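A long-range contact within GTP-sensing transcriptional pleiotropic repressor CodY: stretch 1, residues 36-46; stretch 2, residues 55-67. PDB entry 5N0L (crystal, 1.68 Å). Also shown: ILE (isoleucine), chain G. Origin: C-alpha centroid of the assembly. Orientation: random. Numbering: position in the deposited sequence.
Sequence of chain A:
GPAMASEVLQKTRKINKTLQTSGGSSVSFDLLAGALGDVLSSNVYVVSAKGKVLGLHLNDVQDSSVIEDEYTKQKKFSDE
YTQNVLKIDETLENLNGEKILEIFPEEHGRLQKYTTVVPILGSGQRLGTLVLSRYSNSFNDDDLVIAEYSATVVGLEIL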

# COMPACT_ATOMS: atom_id res chain seq x y z
N LEU A 36 -11.21 24.67 -2.25
CA LEU A 36 -12.69 24.83 -2.34
C LEU A 36 -13.18 26.04 -1.65
O LEU A 36 -14.10 26.76 -2.14
N GLY A 37 -12.72 26.32 -0.40
CA GLY A 37 -13.35 27.48 0.36
C GLY A 37 -12.83 28.81 -0.34
O GLY A 37 -13.50 29.85 -0.30
N ASP A 38 -11.68 28.78 -1.03
CA ASP A 38 -11.18 29.94 -1.79
C ASP A 38 -12.07 30.09 -3.04
O ASP A 38 -12.61 31.19 -3.24
N VAL A 39 -12.28 29.03 -3.80
CA VAL A 39 -13.00 29.24 -5.19
C VAL A 39 -14.44 29.55 -4.81
O VAL A 39 -14.92 30.40 -5.49
N LEU A 40 -15.16 28.93 -3.73
CA LEU A 40 -16.45 29.14 -3.43
C LEU A 40 -16.72 30.14 -2.34
O LEU A 40 -17.89 30.28 -2.02
N SER A 41 -15.66 30.83 -1.80
CA SER A 41 -15.81 31.83 -0.71
C SER A 41 -16.67 31.24 0.37
O SER A 41 -17.65 31.87 0.79
N SER A 42 -16.31 30.02 0.83
CA SER A 42 -17.24 29.30 1.67
C SER A 42 -16.50 28.70 2.91
O SER A 42 -15.36 28.42 2.79
N ASN A 43 -17.27 28.44 3.95
CA ASN A 43 -16.79 27.40 4.98
C ASN A 43 -16.95 26.06 4.35
O ASN A 43 -18.01 25.77 3.83
N VAL A 44 -15.94 25.21 4.44
CA VAL A 44 -15.92 23.88 3.90
C VAL A 44 -15.52 22.88 5.06
O VAL A 44 -14.46 23.07 5.67
N TYR A 45 -16.35 21.91 5.18
CA TYR A 45 -16.07 20.76 6.09
C TYR A 45 -16.06 19.45 5.37
O TYR A 45 -17.04 19.12 4.65
N VAL A 46 -14.95 18.70 5.49
CA VAL A 46 -14.88 17.35 4.98
C VAL A 46 -15.04 16.48 6.23
O VAL A 46 -14.14 16.53 7.04
N GLY A 55 -11.08 17.66 7.03
CA GLY A 55 -10.59 18.81 6.25
C GLY A 55 -11.49 19.98 6.61
O GLY A 55 -12.71 19.84 6.79
N LEU A 56 -10.88 21.13 6.75
CA LEU A 56 -11.58 22.31 7.22
C LEU A 56 -11.03 23.53 6.62
O LEU A 56 -9.85 23.67 6.57
N HIS A 57 -11.93 24.43 6.14
CA HIS A 57 -11.57 25.78 5.81
C HIS A 57 -12.66 26.71 6.28
O HIS A 57 -13.89 26.46 6.05
N LEU A 58 -12.28 27.81 6.90
CA LEU A 58 -13.30 28.78 7.47
C LEU A 58 -13.16 30.16 6.85
O LEU A 58 -12.25 30.89 7.16
N ASN A 59 -14.07 30.47 5.94
CA ASN A 59 -14.22 31.83 5.44
C ASN A 59 -14.83 32.76 6.50
O ASN A 59 -14.51 33.93 6.54
N ASP A 60 -15.72 32.21 7.35
CA ASP A 60 -16.43 32.92 8.38
C ASP A 60 -16.16 32.14 9.72
O ASP A 60 -16.86 31.24 10.05
N VAL A 61 -15.06 32.50 10.37
CA VAL A 61 -14.56 31.71 11.56
C VAL A 61 -15.59 31.57 12.70
O VAL A 61 -15.72 30.46 13.32
N GLN A 62 -16.39 32.60 12.91
CA GLN A 62 -17.37 32.62 13.98
C GLN A 62 -18.47 31.61 13.83
O GLN A 62 -19.17 31.31 14.79
N ASP A 63 -18.76 31.16 12.59
CA ASP A 63 -19.79 30.21 12.33
C ASP A 63 -19.39 28.75 12.32
O ASP A 63 -20.21 27.89 11.99
N SER A 64 -18.16 28.42 12.81
CA SER A 64 -17.70 27.02 12.78
C SER A 64 -18.58 26.15 13.63
O SER A 64 -18.93 26.56 14.73
N SER A 65 -18.95 25.01 13.13
CA SER A 65 -19.69 24.00 13.93
C SER A 65 -18.74 22.90 14.48
O SER A 65 -19.22 21.88 14.90
N VAL A 66 -17.46 23.08 14.29
CA VAL A 66 -16.45 22.10 14.75
C VAL A 66 -16.42 22.18 16.25
O VAL A 66 -16.51 23.23 16.88
N ILE A 67 -16.39 20.99 16.83
CA ILE A 67 -16.19 20.90 18.30
C ILE A 67 -15.03 20.03 18.53
O ILE A 67 -14.74 19.17 17.76

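Stretch 2 enters as a strand antiparallel to residues 43-46, the two axes at 174° and 4.8 Å apart at closest approach. Gly 55 has no side chain; an ideal CB there would lie 3.3 Å from Val 46 CG2, a tight fit, and the backbone pairs closely, Val 46 N donating to Gly 55 O at 2.8 Å. Leu 56 (chi1 t, chi2 p) shares a sheet face with Tyr 45 (chi1 m), and its CD1 reaches Tyr 45 CD2 at 3.5 Å.

His 57 (chi1 t, chi2 72°) lies on the other face with Val 44 (chi1 t), their CB atoms 4.2 Å apart. Its CD2 is 3.6 Å from Gly 37 CA, where an ideal CB would clash at 2.2 Å, so the ring occupies space that glycine leaves free. Water 1 links His 57 NE2 (2.8 Å) to Asn 59 OD1 (2.6 Å). Leu 58 (m, t) points its CA-to-CB bond away overall, yet its CD2 returns to 3.8 Å from Asn 43 CG.

Asn 59 (chi1 t) points toward stretch 1, its CB 3.6 Å from Ser 42 C, while its ND2 donates to Asp 60 OD2 at 2.9 Å. At Asp 60 the main chain is gripped by the amide of Asn 43 (chi1 m): Asp 60 N donates to Asn 43 OD1 (2.9 Å, 170°), and Asn 43 ND2 donates to Asp 60 O (3.2 Å, 162°).

Val 61 and Gln 62 point away. Beyond them the chain meets the bound isoleucine, whose N donates to Asp 63 O and Ser 65 OG, both at 2.7 Å. Its OXT accepts from Asn 43 ND2 (2.8 Å) and Tyr 45 OH (2.6 Å), so both stretches hold the ligand. Ser 65 N also donates to Tyr 45 OH at 3.3 Å. Finally, Val 66 (chi1 t) sets CG2 at the tyrosine ring edge, 3.9 Å from Tyr 45 CE2.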

# COMPACT_ATOMS: atom_id res chain seq x y z
CB LEU A 36 -13.42 23.67 -1.67
CG LEU A 36 -13.49 22.44 -2.39
CD1 LEU A 36 -13.89 21.18 -1.63
CD2 LEU A 36 -14.45 22.60 -3.63
CB ASP A 38 -9.75 29.72 -2.24
CG ASP A 38 -9.24 30.79 -3.12
OD1 ASP A 38 -9.19 31.95 -2.73
OD2 ASP A 38 -8.85 30.50 -4.25
CB VAL A 39 -12.71 28.13 -6.26
CG1 VAL A 39 -11.24 27.93 -6.58
CG2 VAL A 39 -13.42 26.85 -5.95
CB LEU A 40 -17.10 27.80 -3.16
CG LEU A 40 -16.86 26.68 -4.14
CD1 LEU A 40 -17.55 25.40 -3.77
CD2 LEU A 40 -17.54 27.19 -5.52
CB SER A 41 -16.45 33.13 -1.26
OG SER A 41 -15.52 33.63 -2.19
CB SER A 42 -17.85 28.12 0.95
OG SER A 42 -18.78 28.59 -0.07
CB ASN A 43 -17.69 27.51 6.22
CG ASN A 43 -17.37 28.72 7.10
OD1 ASN A 43 -16.43 29.50 6.82
ND2 ASN A 43 -18.13 28.85 8.26
CB VAL A 44 -14.83 23.80 2.87
CG1 VAL A 44 -14.73 22.49 2.19
CG2 VAL A 44 -15.09 24.94 1.79
CB TYR A 45 -17.12 20.76 7.13
CG TYR A 45 -17.44 22.00 7.84
CD1 TYR A 45 -18.39 22.97 7.33
CD2 TYR A 45 -16.93 22.32 9.09
CE1 TYR A 45 -18.74 24.06 7.95
CE2 TYR A 45 -17.28 23.45 9.77
CZ TYR A 45 -18.20 24.34 9.27
OH TYR A 45 -18.59 25.48 9.92
CB VAL A 46 -13.57 17.12 4.33
CG1 VAL A 46 -13.43 15.73 3.86
CG2 VAL A 46 -13.39 18.07 3.09
CB LEU A 56 -11.42 22.42 8.74
CG LEU A 56 -12.10 23.59 9.42
CD1 LEU A 56 -13.62 23.56 9.36
CD2 LEU A 56 -11.69 23.64 10.93
CB HIS A 57 -11.54 26.03 4.30
CG HIS A 57 -11.21 27.45 3.96
ND1 HIS A 57 -9.96 28.05 4.11
CD2 HIS A 57 -12.08 28.44 3.62
CE1 HIS A 57 -10.09 29.34 3.74
NE2 HIS A 57 -11.37 29.59 3.50
CB LEU A 58 -13.19 28.88 9.04
CG LEU A 58 -13.53 27.58 9.77
CD1 LEU A 58 -13.15 27.80 11.28
CD2 LEU A 58 -15.00 27.12 9.59
CB ASN A 59 -15.14 31.73 4.18
CG ASN A 59 -15.23 33.08 3.45
OD1 ASN A 59 -14.31 33.41 2.72
ND2 ASN A 59 -16.31 33.88 3.68
CB ASP A 60 -17.88 32.98 8.11
CG ASP A 60 -18.13 33.71 6.72
OD1 ASP A 60 -18.12 34.93 6.78
OD2 ASP A 60 -18.21 33.01 5.67
CB VAL A 61 -13.21 32.28 12.05
CG1 VAL A 61 -12.75 31.62 13.41
CG2 VAL A 61 -12.07 32.10 11.04
CB GLN A 62 -17.94 34.02 14.25
CG GLN A 62 -16.88 35.05 14.69
CD GLN A 62 -16.39 34.80 16.12
OE1 GLN A 62 -15.21 34.43 16.37
NE2 GLN A 62 -17.29 35.01 17.08
CB ASP A 63 -20.36 30.55 10.81
CG ASP A 63 -20.93 31.94 10.72
OD1 ASP A 63 -21.09 32.63 11.74
OD2 ASP A 63 -21.32 32.29 9.53
CB SER A 64 -16.29 26.92 13.26
OG SER A 64 -15.98 25.56 13.22
CB SER A 65 -20.81 23.34 13.12
OG SER A 65 -21.85 24.27 12.96
CB VAL A 66 -15.05 22.37 14.21
CG1 VAL A 66 -14.09 21.32 14.70
CG2 VAL A 66 -14.93 22.25 12.67
CB ILE A 67 -17.45 20.48 19.02
CG1 ILE A 67 -17.97 19.19 18.52
CG2 ILE A 67 -18.54 21.55 18.98
CD1 ILE A 67 -19.10 18.67 19.39
N ILE G . -22.30 26.31 11.25
CA ILE G . -21.90 25.89 9.87
C ILE G . -21.37 27.08 9.11
O ILE G . -22.04 28.11 9.08
CB ILE G . -23.07 25.25 9.16
CG1 ILE G . -23.43 23.94 9.87
CG2 ILE G . -22.69 24.86 7.77
CD1 ILE G . -22.51 22.77 9.59
OXT ILE G . -20.25 27.00 8.65
O HOH W 1 -12.28 31.86 2.16
O HOH W 2 -19.46 30.56 5.64